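Side-chain contacts in Lmo0651 protein (Listeria monocytogenes serovar 1/2a, PDB 6EP3), which controls expression of the Agr system of this bacterium and mediates virulence, probably by binding DNA as a GntR-family transcription factor: residues T86-V91 with S204-L209; E127-A132 with W178-S183; F136-I141 with Q155-M160; N168-K171 with I175-W178. One frame throughout, in Å; residues are numbered along the deposited sequence.

Interaction 1 of 4, residues T86-V91 with S204-L209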
loop_
_atom_site.group_PDB
_atom_site.type_symbol
_atom_site.label_atom_id
_atom_site.label_comp_id
_atom_site.label_asym_id
_atom_site.label_seq_id
_atom_site.Cartn_x
_atom_site.Cartn_y
_atom_site.Cartn_z
ATOM N N THR B 86 8.517 -5.948 4.096
ATOM C CA THR B 86 7.587 -5.704 2.996
ATOM C C THR B 86 8.339 -5.335 1.721
ATOM O O THR B 86 8.091 -5.899 0.640
ATOM C CB THR B 86 6.590 -4.611 3.382
ATOM O OG1 THR B 86 5.825 -5.041 4.517
ATOM C CG2 THR B 86 5.658 -4.297 2.219
ATOM N N ILE B 87 9.285 -4.399 1.841
ATOM C CA ILE B 87 10.081 -3.984 0.690
ATOM C C ILE B 87 10.779 -5.182 0.063
ATOM O O ILE B 87 10.796 -5.338 -1.163
ATOM C CB ILE B 87 11.087 -2.898 1.108
ATOM C CG1 ILE B 87 10.349 -1.622 1.513
ATOM C CG2 ILE B 87 12.076 -2.612 -0.013
ATOM C CD1 ILE B 87 11.226 -0.605 2.187
ATOM N N GLU B 88 11.333 -6.067 0.894
ATOM C CA GLU B 88 12.165 -7.146 0.380
ATOM C C GLU B 88 11.340 -8.244 -0.274
ATOM O O GLU B 88 11.766 -8.815 -1.286
ATOM C CB GLU B 88 13.018 -7.731 1.507
ATOM C CG GLU B 88 13.882 -8.911 1.078
ATOM C CD GLU B 88 14.681 -9.511 2.223
ATOM O OE1 GLU B 88 14.550 -9.026 3.368
ATOM O OE2 GLU B 88 15.446 -10.466 1.972
ATOM N N ILE B 89 10.153 -8.545 0.258
ATOM C CA ILE B 89 9.285 -9.470 -0.462
ATOM C C ILE B 89 8.920 -8.888 -1.823
ATOM O O ILE B 89 8.933 -9.598 -2.839
ATOM C CB ILE B 89 8.052 -9.875 0.376
ATOM C CG1 ILE B 89 7.022 -8.759 0.497
ATOM C CG2 ILE B 89 8.481 -10.356 1.756
ATOM C CD1 ILE B 89 5.791 -9.180 1.249
ATOM N N PHE B 90 8.624 -7.581 -1.877
ATOM C CA PHE B 90 8.326 -6.963 -3.170
ATOM C C PHE B 90 9.509 -7.066 -4.137
ATOM O O PHE B 90 9.331 -7.406 -5.314
ATOM C CB PHE B 90 7.919 -5.505 -2.975
ATOM C CG PHE B 90 6.462 -5.324 -2.675
ATOM C CD1 PHE B 90 5.502 -5.987 -3.421
ATOM C CD2 PHE B 90 6.051 -4.495 -1.647
ATOM C CE1 PHE B 90 4.158 -5.826 -3.145
ATOM C CE2 PHE B 90 4.709 -4.328 -1.367
ATOM C CZ PHE B 90 3.761 -4.995 -2.117
ATOM N N VAL B 91 10.723 -6.784 -3.660
ATOM C CA VAL B 91 11.899 -6.798 -4.537
ATOM C C VAL B 91 12.164 -8.208 -5.054
ATOM O O VAL B 91 12.395 -8.425 -6.256
ATOM C CB VAL B 91 13.130 -6.236 -3.802
ATOM C CG1 VAL B 91 14.380 -6.389 -4.659
ATOM C CG2 VAL B 91 12.922 -4.782 -3.420
ATOM N N SER B 204 21.037 -10.634 1.191
ATOM C CA SER B 204 22.163 -10.293 2.056
ATOM C C SER B 204 22.192 -8.800 2.363
ATOM O O SER B 204 22.446 -8.397 3.505
ATOM C CB SER B 204 23.471 -10.723 1.393
ATOM O OG SER B 204 24.590 -10.155 2.050
ATOM N N MET B 205 21.948 -7.969 1.347
ATOM C CA MET B 205 21.883 -6.526 1.548
ATOM C C MET B 205 20.842 -6.171 2.597
ATOM O O MET B 205 21.115 -5.408 3.536
ATOM C CB MET B 205 21.560 -5.836 0.221
ATOM C CG MET B 205 21.647 -4.316 0.260
ATOM S SD MET B 205 21.084 -3.528 -1.269
ATOM C CE MET B 205 19.354 -4.001 -1.267
ATOM N N PHE B 206 19.637 -6.722 2.451
ATOM C CA PHE B 206 18.566 -6.401 3.387
ATOM C C PHE B 206 18.876 -6.928 4.784
ATOM O O PHE B 206 18.582 -6.260 5.780
ATOM C CB PHE B 206 17.236 -6.953 2.875
ATOM C CG PHE B 206 16.539 -6.043 1.904
ATOM C CD1 PHE B 206 15.773 -4.980 2.351
ATOM C CD2 PHE B 206 16.674 -6.237 0.540
ATOM C CE1 PHE B 206 15.136 -4.142 1.454
ATOM C CE2 PHE B 206 16.046 -5.398 -0.361
ATOM C CZ PHE B 206 15.277 -4.350 0.098
ATOM N N ALA B 207 19.496 -8.106 4.879
ATOM C CA ALA B 207 19.835 -8.650 6.192
ATOM C C ALA B 207 20.857 -7.776 6.903
ATOM O O ALA B 207 20.729 -7.499 8.106
ATOM C CB ALA B 207 20.361 -10.078 6.047
ATOM N N GLU B 208 21.870 -7.313 6.172
ATOM C CA GLU B 208 22.873 -6.459 6.794
ATOM C C GLU B 208 22.274 -5.116 7.192
ATOM O O GLU B 208 22.587 -4.583 8.266
ATOM C CB GLU B 208 24.064 -6.272 5.858
ATOM C CG GLU B 208 25.144 -5.351 6.401
ATOM C CD GLU B 208 25.730 -5.851 7.710
ATOM O OE1 GLU B 208 25.816 -7.086 7.894
ATOM O OE2 GLU B 208 26.104 -5.008 8.552
ATOM N N LEU B 209 21.382 -4.564 6.365
ATOM C CA LEU B 209 20.777 -3.293 6.748
ATOM C C LEU B 209 19.804 -3.454 7.909
ATOM O O LEU B 209 19.651 -2.531 8.714
ATOM C CB LEU B 209 20.082 -2.648 5.552
ATOM C CG LEU B 209 21.016 -2.273 4.400
ATOM C CD1 LEU B 209 20.235 -1.893 3.152
ATOM C CD2 LEU B 209 21.933 -1.136 4.835
#

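Interaction 2 of 4, residues E127-A132 with W178-S183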
loop_
_atom_site.group_PDB
_atom_site.type_symbol
_atom_site.label_atom_id
_atom_site.label_comp_id
_atom_site.label_asym_id
_atom_site.label_seq_id
_atom_site.Cartn_x
_atom_site.Cartn_y
_atom_site.Cartn_z
ATOM N N GLU B 127 20.488 13.182 2.611
ATOM C CA GLU B 127 19.095 13.076 2.190
ATOM C C GLU B 127 18.996 12.576 0.758
ATOM O O GLU B 127 18.182 11.694 0.447
ATOM C CB GLU B 127 18.394 14.428 2.339
ATOM C CG GLU B 127 18.145 14.870 3.783
ATOM C CD GLU B 127 19.423 15.135 4.560
ATOM O OE1 GLU B 127 20.449 15.474 3.930
ATOM O OE2 GLU B 127 19.400 14.999 5.803
ATOM N N ASN B 128 19.824 13.124 -0.130
ATOM C CA ASN B 128 19.785 12.688 -1.515
ATOM C C ASN B 128 20.303 11.265 -1.667
ATOM O O ASN B 128 19.812 10.524 -2.520
ATOM C CB ASN B 128 20.575 13.655 -2.389
ATOM C CG ASN B 128 19.790 14.907 -2.707
ATOM O OD1 ASN B 128 18.595 14.844 -2.994
ATOM N ND2 ASN B 128 20.458 16.055 -2.670
ATOM N N TYR B 129 21.257 10.847 -0.828
ATOM C CA TYR B 129 21.711 9.461 -0.874
ATOM C C TYR B 129 20.613 8.500 -0.436
ATOM O O TYR B 129 20.442 7.433 -1.036
ATOM C CB TYR B 129 22.959 9.277 -0.009
ATOM C CG TYR B 129 23.434 7.844 0.021
ATOM C CD1 TYR B 129 24.209 7.323 -1.008
ATOM C CD2 TYR B 129 23.090 7.005 1.072
ATOM C CE1 TYR B 129 24.632 6.007 -0.982
ATOM C CE2 TYR B 129 23.503 5.690 1.103
ATOM C CZ TYR B 129 24.271 5.195 0.076
ATOM O OH TYR B 129 24.682 3.883 0.119
ATOM N N PHE B 130 19.886 8.845 0.629
ATOM C CA PHE B 130 18.741 8.040 1.052
ATOM C C PHE B 130 17.712 7.935 -0.070
ATOM O O PHE B 130 17.236 6.838 -0.398
ATOM C CB PHE B 130 18.117 8.660 2.305
ATOM C CG PHE B 130 17.418 7.672 3.208
ATOM C CD1 PHE B 130 17.929 6.399 3.410
ATOM C CD2 PHE B 130 16.259 8.034 3.877
ATOM C CE1 PHE B 130 17.284 5.501 4.251
ATOM C CE2 PHE B 130 15.609 7.142 4.717
ATOM C CZ PHE B 130 16.123 5.874 4.905
ATOM N N ASP B 131 17.374 9.074 -0.683
ATOM C CA ASP B 131 16.414 9.072 -1.784
ATOM C C ASP B 131 16.908 8.224 -2.953
ATOM O O ASP B 131 16.126 7.504 -3.578
ATOM C CB ASP B 131 16.150 10.503 -2.250
ATOM C CG ASP B 131 15.383 11.317 -1.231
ATOM O OD1 ASP B 131 14.839 10.725 -0.273
ATOM O OD2 ASP B 131 15.342 12.557 -1.383
ATOM N N ALA B 132 18.210 8.286 -3.254
ATOM C CA ALA B 132 18.756 7.541 -4.384
ATOM C C ALA B 132 18.769 6.041 -4.112
ATOM O O ALA B 132 18.494 5.235 -5.010
ATOM C CB ALA B 132 20.167 8.051 -4.700
ATOM N N TRP B 178 29.518 0.141 1.348
ATOM C CA TRP B 178 29.094 -1.249 1.263
ATOM C C TRP B 178 27.764 -1.372 0.530
ATOM O O TRP B 178 27.589 -2.263 -0.311
ATOM C CB TRP B 178 29.002 -1.850 2.664
ATOM C CG TRP B 178 28.644 -3.293 2.662
ATOM C CD1 TRP B 178 29.503 -4.351 2.617
ATOM C CD2 TRP B 178 27.325 -3.846 2.715
ATOM N NE1 TRP B 178 28.799 -5.532 2.633
ATOM C CE2 TRP B 178 27.460 -5.249 2.695
ATOM C CE3 TRP B 178 26.043 -3.292 2.777
ATOM C CZ2 TRP B 178 26.362 -6.104 2.734
ATOM C CZ3 TRP B 178 24.952 -4.145 2.817
ATOM C CH2 TRP B 178 25.119 -5.534 2.788
ATOM N N THR B 179 26.816 -0.477 0.826
ATOM C CA THR B 179 25.528 -0.513 0.141
ATOM C C THR B 179 25.684 -0.213 -1.346
ATOM O O THR B 179 25.025 -0.840 -2.184
ATOM C CB THR B 179 24.558 0.470 0.799
ATOM O OG1 THR B 179 24.524 0.233 2.212
ATOM C CG2 THR B 179 23.158 0.315 0.227
ATOM N N ASN B 180 26.562 0.730 -1.693
ATOM C CA ASN B 180 26.815 1.017 -3.103
ATOM C C ASN B 180 27.422 -0.194 -3.808
ATOM O O ASN B 180 27.035 -0.529 -4.937
ATOM C CB ASN B 180 27.737 2.228 -3.241
ATOM C CG ASN B 180 27.112 3.508 -2.714
ATOM O OD1 ASN B 180 25.920 3.554 -2.397
ATOM N ND2 ASN B 180 27.918 4.563 -2.633
ATOM N N LYS B 181 28.380 -0.860 -3.156
ATOM C CA LYS B 181 28.982 -2.056 -3.735
ATOM C C LYS B 181 27.947 -3.155 -3.922
ATOM O O LYS B 181 27.947 -3.850 -4.944
ATOM C CB LYS B 181 30.129 -2.550 -2.850
ATOM C CG LYS B 181 30.628 -3.949 -3.207
ATOM C CD LYS B 181 31.847 -4.345 -2.382
ATOM C CE LYS B 181 31.473 -4.638 -0.934
ATOM N NZ LYS B 181 32.677 -4.889 -0.089
ATOM N N LYS B 182 27.052 -3.323 -2.949
ATOM C CA LYS B 182 26.010 -4.338 -3.072
ATOM C C LYS B 182 25.060 -4.012 -4.215
ATOM O O LYS B 182 24.655 -4.903 -4.971
ATOM C CB LYS B 182 25.243 -4.459 -1.757
ATOM C CG LYS B 182 25.889 -5.394 -0.750
ATOM C CD LYS B 182 25.764 -6.846 -1.188
ATOM C CE LYS B 182 26.632 -7.761 -0.343
ATOM N NZ LYS B 182 28.082 -7.461 -0.525
ATOM N N SER B 183 24.699 -2.735 -4.361
ATOM C CA SER B 183 23.828 -2.326 -5.457
ATOM C C SER B 183 24.484 -2.599 -6.803
ATOM O O SER B 183 23.832 -3.088 -7.737
ATOM C CB SER B 183 23.491 -0.843 -5.318
ATOM O OG SER B 183 23.077 -0.550 -3.994
#

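Interaction 3 of 4, residues F136-I141 with Q155-M160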
loop_
_atom_site.group_PDB
_atom_site.type_symbol
_atom_site.label_atom_id
_atom_site.label_comp_id
_atom_site.label_asym_id
_atom_site.label_seq_id
_atom_site.Cartn_x
_atom_site.Cartn_y
_atom_site.Cartn_z
ATOM N N PHE B 136 16.800 3.318 -6.366
ATOM C CA PHE B 136 17.377 2.061 -6.838
ATOM C C PHE B 136 16.476 0.878 -6.474
ATOM O O PHE B 136 16.191 -0.000 -7.308
ATOM C CB PHE B 136 18.778 1.890 -6.246
ATOM C CG PHE B 136 19.447 0.600 -6.619
ATOM C CD1 PHE B 136 20.179 0.500 -7.790
ATOM C CD2 PHE B 136 19.349 -0.511 -5.799
ATOM C CE1 PHE B 136 20.798 -0.687 -8.137
ATOM C CE2 PHE B 136 19.962 -1.707 -6.144
ATOM C CZ PHE B 136 20.686 -1.794 -7.313
ATOM N N ILE B 137 16.017 0.841 -5.222
ATOM C CA ILE B 137 15.097 -0.223 -4.819
ATOM C C ILE B 137 13.807 -0.163 -5.637
ATOM O O ILE B 137 13.264 -1.196 -6.055
ATOM C CB ILE B 137 14.825 -0.146 -3.306
ATOM C CG1 ILE B 137 16.109 -0.451 -2.529
ATOM C CG2 ILE B 137 13.713 -1.104 -2.912
ATOM C CD1 ILE B 137 15.987 -0.247 -1.031
ATOM N N LEU B 138 13.315 1.049 -5.905
ATOM C CA LEU B 138 12.079 1.205 -6.668
ATOM C C LEU B 138 12.247 0.724 -8.099
ATOM O O LEU B 138 11.313 0.179 -8.689
ATOM C CB LEU B 138 11.633 2.668 -6.669
ATOM C CG LEU B 138 11.022 3.248 -5.393
ATOM C CD1 LEU B 138 10.735 4.731 -5.577
ATOM C CD2 LEU B 138 9.764 2.499 -5.003
ATOM N N CYS B 139 13.426 0.937 -8.681
ATOM C CA CYS B 139 13.704 0.435 -10.022
ATOM C C CYS B 139 13.699 -1.090 -10.037
ATOM O O CYS B 139 13.114 -1.729 -10.932
ATOM C CB CYS B 139 15.047 0.997 -10.499
ATOM S SG CYS B 139 15.400 0.694 -12.211
ATOM N N LEU B 140 14.356 -1.692 -9.043
ATOM C CA LEU B 140 14.282 -3.143 -8.890
ATOM C C LEU B 140 12.834 -3.620 -8.843
ATOM O O LEU B 140 12.464 -4.593 -9.511
ATOM C CB LEU B 140 15.006 -3.574 -7.615
ATOM C CG LEU B 140 16.529 -3.596 -7.669
ATOM C CD1 LEU B 140 17.074 -4.115 -6.352
ATOM C CD2 LEU B 140 16.994 -4.460 -8.824
ATOM N N ILE B 141 11.995 -2.921 -8.079
ATOM C CA ILE B 141 10.602 -3.345 -7.931
ATOM C C ILE B 141 9.824 -3.112 -9.220
ATOM O O ILE B 141 8.971 -3.923 -9.603
ATOM C CB ILE B 141 9.952 -2.629 -6.737
ATOM C CG1 ILE B 141 10.662 -3.036 -5.451
ATOM C CG2 ILE B 141 8.464 -2.956 -6.659
ATOM C CD1 ILE B 141 10.041 -2.481 -4.214
ATOM N N GLN B 155 5.060 4.890 -0.766
ATOM C CA GLN B 155 4.436 5.304 0.488
ATOM C C GLN B 155 5.253 4.824 1.685
ATOM O O GLN B 155 5.435 5.555 2.671
ATOM C CB GLN B 155 3.009 4.756 0.565
ATOM C CG GLN B 155 1.959 5.722 0.058
ATOM C CD GLN B 155 1.854 6.975 0.896
ATOM O OE1 GLN B 155 1.628 8.065 0.370
ATOM N NE2 GLN B 155 2.019 6.832 2.207
ATOM N N ILE B 156 5.754 3.590 1.609
ATOM C CA ILE B 156 6.618 3.065 2.667
ATOM C C ILE B 156 7.869 3.924 2.819
ATOM O O ILE B 156 8.300 4.232 3.940
ATOM C CB ILE B 156 6.991 1.602 2.380
ATOM C CG1 ILE B 156 5.789 0.683 2.593
ATOM C CG2 ILE B 156 8.169 1.179 3.247
ATOM C CD1 ILE B 156 6.113 -0.761 2.316
ATOM N N PHE B 157 8.493 4.292 1.697
ATOM C CA PHE B 157 9.699 5.111 1.744
ATOM C C PHE B 157 9.402 6.473 2.349
ATOM O O PHE B 157 10.205 7.012 3.120
ATOM C CB PHE B 157 10.278 5.279 0.336
ATOM C CG PHE B 157 11.032 4.081 -0.166
ATOM C CD1 PHE B 157 11.752 3.284 0.703
ATOM C CD2 PHE B 157 11.039 3.766 -1.515
ATOM C CE1 PHE B 157 12.457 2.183 0.247
ATOM C CE2 PHE B 157 11.743 2.669 -1.982
ATOM C CZ PHE B 157 12.453 1.877 -1.099
ATOM N N PHE B 158 8.249 7.045 2.004
ATOM C CA PHE B 158 7.835 8.309 2.600
ATOM C C PHE B 158 7.753 8.185 4.113
ATOM O O PHE B 158 8.284 9.026 4.856
ATOM C CB PHE B 158 6.487 8.741 2.023
ATOM C CG PHE B 158 5.953 10.009 2.620
ATOM C CD1 PHE B 158 5.111 9.977 3.717
ATOM C CD2 PHE B 158 6.295 11.237 2.076
ATOM C CE1 PHE B 158 4.623 11.146 4.265
ATOM C CE2 PHE B 158 5.808 12.411 2.619
ATOM C CZ PHE B 158 4.974 12.365 3.715
ATOM N N GLN B 159 7.077 7.138 4.582
ATOM C CA GLN B 159 6.917 6.952 6.019
ATOM C C GLN B 159 8.266 6.760 6.704
ATOM O O GLN B 159 8.510 7.320 7.779
ATOM C CB GLN B 159 5.988 5.767 6.292
ATOM C CG GLN B 159 4.529 6.030 5.930
ATOM C CD GLN B 159 3.591 5.877 7.114
ATOM O OE1 GLN B 159 4.016 5.930 8.268
ATOM N NE2 GLN B 159 2.306 5.684 6.832
ATOM N N MET B 160 9.168 5.997 6.087
ATOM C CA MET B 160 10.488 5.803 6.681
ATOM C C MET B 160 11.248 7.121 6.770
ATOM O O MET B 160 11.732 7.500 7.846
ATOM C CB MET B 160 11.285 4.766 5.892
ATOM C CG MET B 160 11.032 3.352 6.361
ATOM S SD MET B 160 12.118 2.154 5.585
ATOM C CE MET B 160 11.772 2.506 3.884
#

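Interaction 4 of 4, residues N168-K171 with I175-W178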
loop_
_atom_site.group_PDB
_atom_site.type_symbol
_atom_site.label_atom_id
_atom_site.label_comp_id
_atom_site.label_asym_id
_atom_site.label_seq_id
_atom_site.Cartn_x
_atom_site.Cartn_y
_atom_site.Cartn_z
ATOM N N ASN B 168 20.157 7.742 9.586
ATOM C CA ASN B 168 21.376 7.906 10.374
ATOM C C ASN B 168 22.363 6.772 10.137
ATOM O O ASN B 168 23.577 6.965 10.270
ATOM C CB ASN B 168 21.025 8.013 11.858
ATOM C CG ASN B 168 20.246 9.272 12.182
ATOM O OD1 ASN B 168 20.020 10.115 11.313
ATOM N ND2 ASN B 168 19.815 9.398 13.432
ATOM N N MET B 169 21.860 5.585 9.795
ATOM C CA MET B 169 22.720 4.461 9.444
ATOM C C MET B 169 23.707 4.832 8.344
ATOM O O MET B 169 24.872 4.415 8.371
ATOM C CB MET B 169 21.839 3.287 9.019
ATOM C CG MET B 169 22.547 2.069 8.490
ATOM S SD MET B 169 21.320 0.910 7.837
ATOM C CE MET B 169 20.134 2.028 7.110
ATOM N N PHE B 170 23.269 5.634 7.382
ATOM C CA PHE B 170 24.121 6.028 6.271
ATOM C C PHE B 170 25.006 7.229 6.597
ATOM O O PHE B 170 25.666 7.758 5.697
ATOM C CB PHE B 170 23.259 6.304 5.038
ATOM C CG PHE B 170 22.494 5.102 4.566
ATOM C CD1 PHE B 170 23.164 3.970 4.128
ATOM C CD2 PHE B 170 21.109 5.091 4.580
ATOM C CE1 PHE B 170 22.471 2.855 3.698
ATOM C CE2 PHE B 170 20.406 3.978 4.152
ATOM C CZ PHE B 170 21.087 2.858 3.711
ATOM N N LYS B 171 25.049 7.666 7.857
ATOM C CA LYS B 171 26.093 8.600 8.258
ATOM C C LYS B 171 27.467 7.948 8.211
ATOM O O LYS B 171 28.477 8.653 8.127
ATOM C CB LYS B 171 25.817 9.144 9.662
ATOM C CG LYS B 171 24.595 10.042 9.747
ATOM C CD LYS B 171 24.384 10.586 11.149
ATOM C CE LYS B 171 23.208 11.549 11.187
ATOM N NZ LYS B 171 22.891 11.996 12.573
ATOM N N ILE B 175 29.258 2.067 5.700
ATOM C CA ILE B 175 27.965 1.476 5.367
ATOM C C ILE B 175 27.486 1.967 4.007
ATOM O O ILE B 175 26.945 1.192 3.208
ATOM C CB ILE B 175 26.935 1.770 6.473
ATOM C CG1 ILE B 175 27.265 0.977 7.736
ATOM C CG2 ILE B 175 25.526 1.423 6.017
ATOM C CD1 ILE B 175 26.314 1.248 8.871
ATOM N N ARG B 176 27.680 3.257 3.717
ATOM C CA ARG B 176 27.267 3.778 2.415
ATOM C C ARG B 176 28.010 3.080 1.283
ATOM O O ARG B 176 27.406 2.684 0.278
ATOM C CB ARG B 176 27.497 5.286 2.347
ATOM C CG ARG B 176 26.523 6.095 3.162
ATOM C CD ARG B 176 26.338 7.480 2.574
ATOM N NE ARG B 176 27.605 8.151 2.298
ATOM C CZ ARG B 176 28.252 8.912 3.174
ATOM N NH1 ARG B 176 27.755 9.092 4.391
ATOM N NH2 ARG B 176 29.395 9.494 2.833
ATOM N N GLU B 177 29.327 2.918 1.433
ATOM C CA GLU B 177 30.123 2.299 0.380
ATOM C C GLU B 177 29.790 0.823 0.234
ATOM O O GLU B 177 29.756 0.299 -0.885
ATOM C CB GLU B 177 31.611 2.492 0.661
ATOM C CG GLU B 177 32.081 3.917 0.446
ATOM C CD GLU B 177 33.538 4.110 0.795
ATOM O OE1 GLU B 177 34.161 3.160 1.315
ATOM O OE2 GLU B 177 34.061 5.214 0.542
ATOM N N TRP B 178 29.518 0.141 1.348
ATOM C CA TRP B 178 29.094 -1.249 1.263
ATOM C C TRP B 178 27.764 -1.372 0.530
ATOM O O TRP B 178 27.589 -2.263 -0.311
ATOM C CB TRP B 178 29.002 -1.850 2.664
ATOM C CG TRP B 178 28.644 -3.293 2.662
ATOM C CD1 TRP B 178 29.503 -4.351 2.617
ATOM C CD2 TRP B 178 27.325 -3.846 2.715
ATOM N NE1 TRP B 178 28.799 -5.532 2.633
ATOM C CE2 TRP B 178 27.460 -5.249 2.695
ATOM C CE3 TRP B 178 26.043 -3.292 2.777
ATOM C CZ2 TRP B 178 26.362 -6.104 2.734
ATOM C CZ3 TRP B 178 24.952 -4.145 2.817
ATOM C CH2 TRP B 178 25.119 -5.534 2.788
#

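Interaction 1 of 4, residues T86-V91 with S204-L209
Phe206 packs across an antiparallel pair of helices in the buried interior, its ring overlaid by Glu88 and met at its far end by Ile87 and Val91. The local axes of 86-91 and 204-209 run at 174° and lie 10.9 Å apart, and the Phe206 side chain reaches into that gap. The clearest evidence is a CH-pi contact: Glu88 CB stands 3.9 Å from the centroid of the Phe206 ring, only 9° off its normal. With CG anti to the backbone N (chi1 177°) and the chain extended, Glu88 then runs back along the ring toward the Phe206 backbone. Its carboxylate lies almost parallel to the ring plane, and Glu88 OE1 comes within 3.4 Å of Phe206 CB. Both helices belong to the all-helical FCD domain, helix 77-101 being its first and helix 195-219 its last. Ile87 meets Phe206 at about a right angle, CG2 reaching CZ at 3.6 Å from an oblique direction. Val91 CG2 is more distant, 4.3 Å from Phe206 CZ. Ile87 and Val91 also touch Ile137 of helix 126-142, while Phe90 meets Phe90 of the second subunit, ring against ring.

Interaction 2 of 4, residues E127-A132 with W178-S183
Tyr129 and Asn180 form the one hydrogen bond between these helix segments, Tyr129 OH donating to Asn180 OD1 at 2.8 Å. The phenol does not use a lone pair in the amide plane: the hydroxyl sits above the carbonyl plane, 44° out of it. From the tyrosine side, OD1 lies near the ring plane, at the edge, and is also 3.1 Å from Tyr129 CE1. Ring and amide planes are inclined by 54°, so the two flat groups meet at an edge and do not stack. Tyr129 has CG anti to its own N (chi1 178°), which carries the ring outward across a wide gap; the nearest CA atoms, those of Tyr129 and Asn180, are 10.1 Å apart.

Van der Waals contact is slight. Thr179 CB packs 3.5 Å from Tyr129 OH, with Thr179 CG2 a little farther off. The threonine hydroxyl is used within its own helix, bonded to Ile175 O.

A further polar bond lies within 178-183: Ser183 OG donates to Thr179 O at 2.7 Å. That carbonyl also accepts the helical bond from Ser183 N, and the two donors approach opposite faces of its plane.

The contact joins two helices of the FCD helical bundle, 126-142 and 173-192. Helix 107-123 borders it, with Met117 and Ser121 against Asn180, while Leu209 of helix 195-219 packs on Thr179 and the loop residue Phe170 meets the Tyr129 ring edge-to-face.

Interaction 3 of 4, residues F136-I141 with Q155-M160
Phe157 directs the outer edge of its ring at Ile137 and Leu138, joining consecutive helices of the FCD helical bundle, 126-142 and 147-163. No hydrogen bond crosses the contact. In the first shell, Ile137 CG2 lies near the ring plane, 3.7 Å from Phe157 CZ, and Ile137 CB is almost as close to CZ at 3.8 Å. Leu138 occupies the adjoining stretch of the same edge: its branch carbon, CG, is near the ring plane too. Leucine and phenylalanine side chains slide past one another in opposite directions, whereas the isoleucine is crossed at a slant.

The ring is set there by Phe157 pointing its CB toward the other helix, with CG anti to the carbonyl carbon and beside the backbone N (chi1 -78°). The closest CA atoms, of Leu138 and Phe157, are 9.6 Å apart, a gap bridged by the side chains.

In the next shell the ring of His134, one turn before Leu138 on helix 126-142, stacks with Phe157. Ile87 of helix 77-101 also touches the ring, so three helices converge on this phenylalanine. Leu138 also touches Val153 and Lys154 of helix 147-163. The closest approach of all across the two segments is made by Leu138 CG, 3.5 Å from Phe157 CE2, with Leu138 CD2 at 3.6 Å from that same ring carbon.

Interaction 4 of 4, residues N168-K171 with I175-W178
Arg176 presents the edge of its guanidinium to the carbonyl of Phe170, whose oxygen lies only 9° out of the guanidinium plane. Lys171 O approaches the same group obliquely and is too far from NH1 for a bond. The Phe170 ring, inclined by 53° to the guanidinium, meets Arg176 CG and Ile175 CG2 obliquely. Outside the segments, His133 contacts this ring edge-to-face.

The hydrogen bond itself is short and fairly straight: Arg176 NH1 donates to Phe170 O over 2.8 Å, with an angle of 159° at the hydrogen, and the donor sits nearly along the C=O axis. Arg176 CG and CD each lie 3.2 Å from Phe170 O, and the bend at chi3 beyond them turns the guanidinium so that NH1 reaches that same oxygen.

Ile175 supplies the apolar part. Its CD1 is 3.9 Å from Met169 CG, the two side chains crossing at about a right angle, and its CG2 reaches Phe170 CD1 at 4.0 Å. Ile175 CD1 also packs closely against the backbone, 3.5 Å from Met169 O.

The segments form a local loop-to-helix contact in the FCD domain, where the loop after helix 147-163 leads into helix 173-192. NE of Arg176 is bonded to Ser121 OG of helix 107-123, and NH2 is also satisfied. One buried cation therefore ties a loop carbonyl to a neighbouring helix, which fixes the guanidinium's rotation and would probably polarise the Phe170 carbonyl.

All four contacts are buried. From contact centre to chain centre, interaction 3 lies about 5 Å out, interactions 1 and 2 about 13 Å, interaction 4 about 16 Å. Interactions 1 and 3 touch, lack hydrogen bonds and centre on a phenylalanine; interaction 3 is wholly apolar, while interaction 1 adds a glutamate over the ring. Interactions 2 and 4 depend on hydrogen bonds to carbonyl oxygens and share helix 173-192. Arg176 O, 3.0 Å from Tyr129 OH, is a second, probable acceptor with which the one hydroxyl hydrogen would have to be shared. Helix 126-142 serves interactions 2 and 3, and Trp178 packs on Glu208 and Met205 of interaction 1. Interaction 4 alone involves a loop and an exposed residue, Lys171.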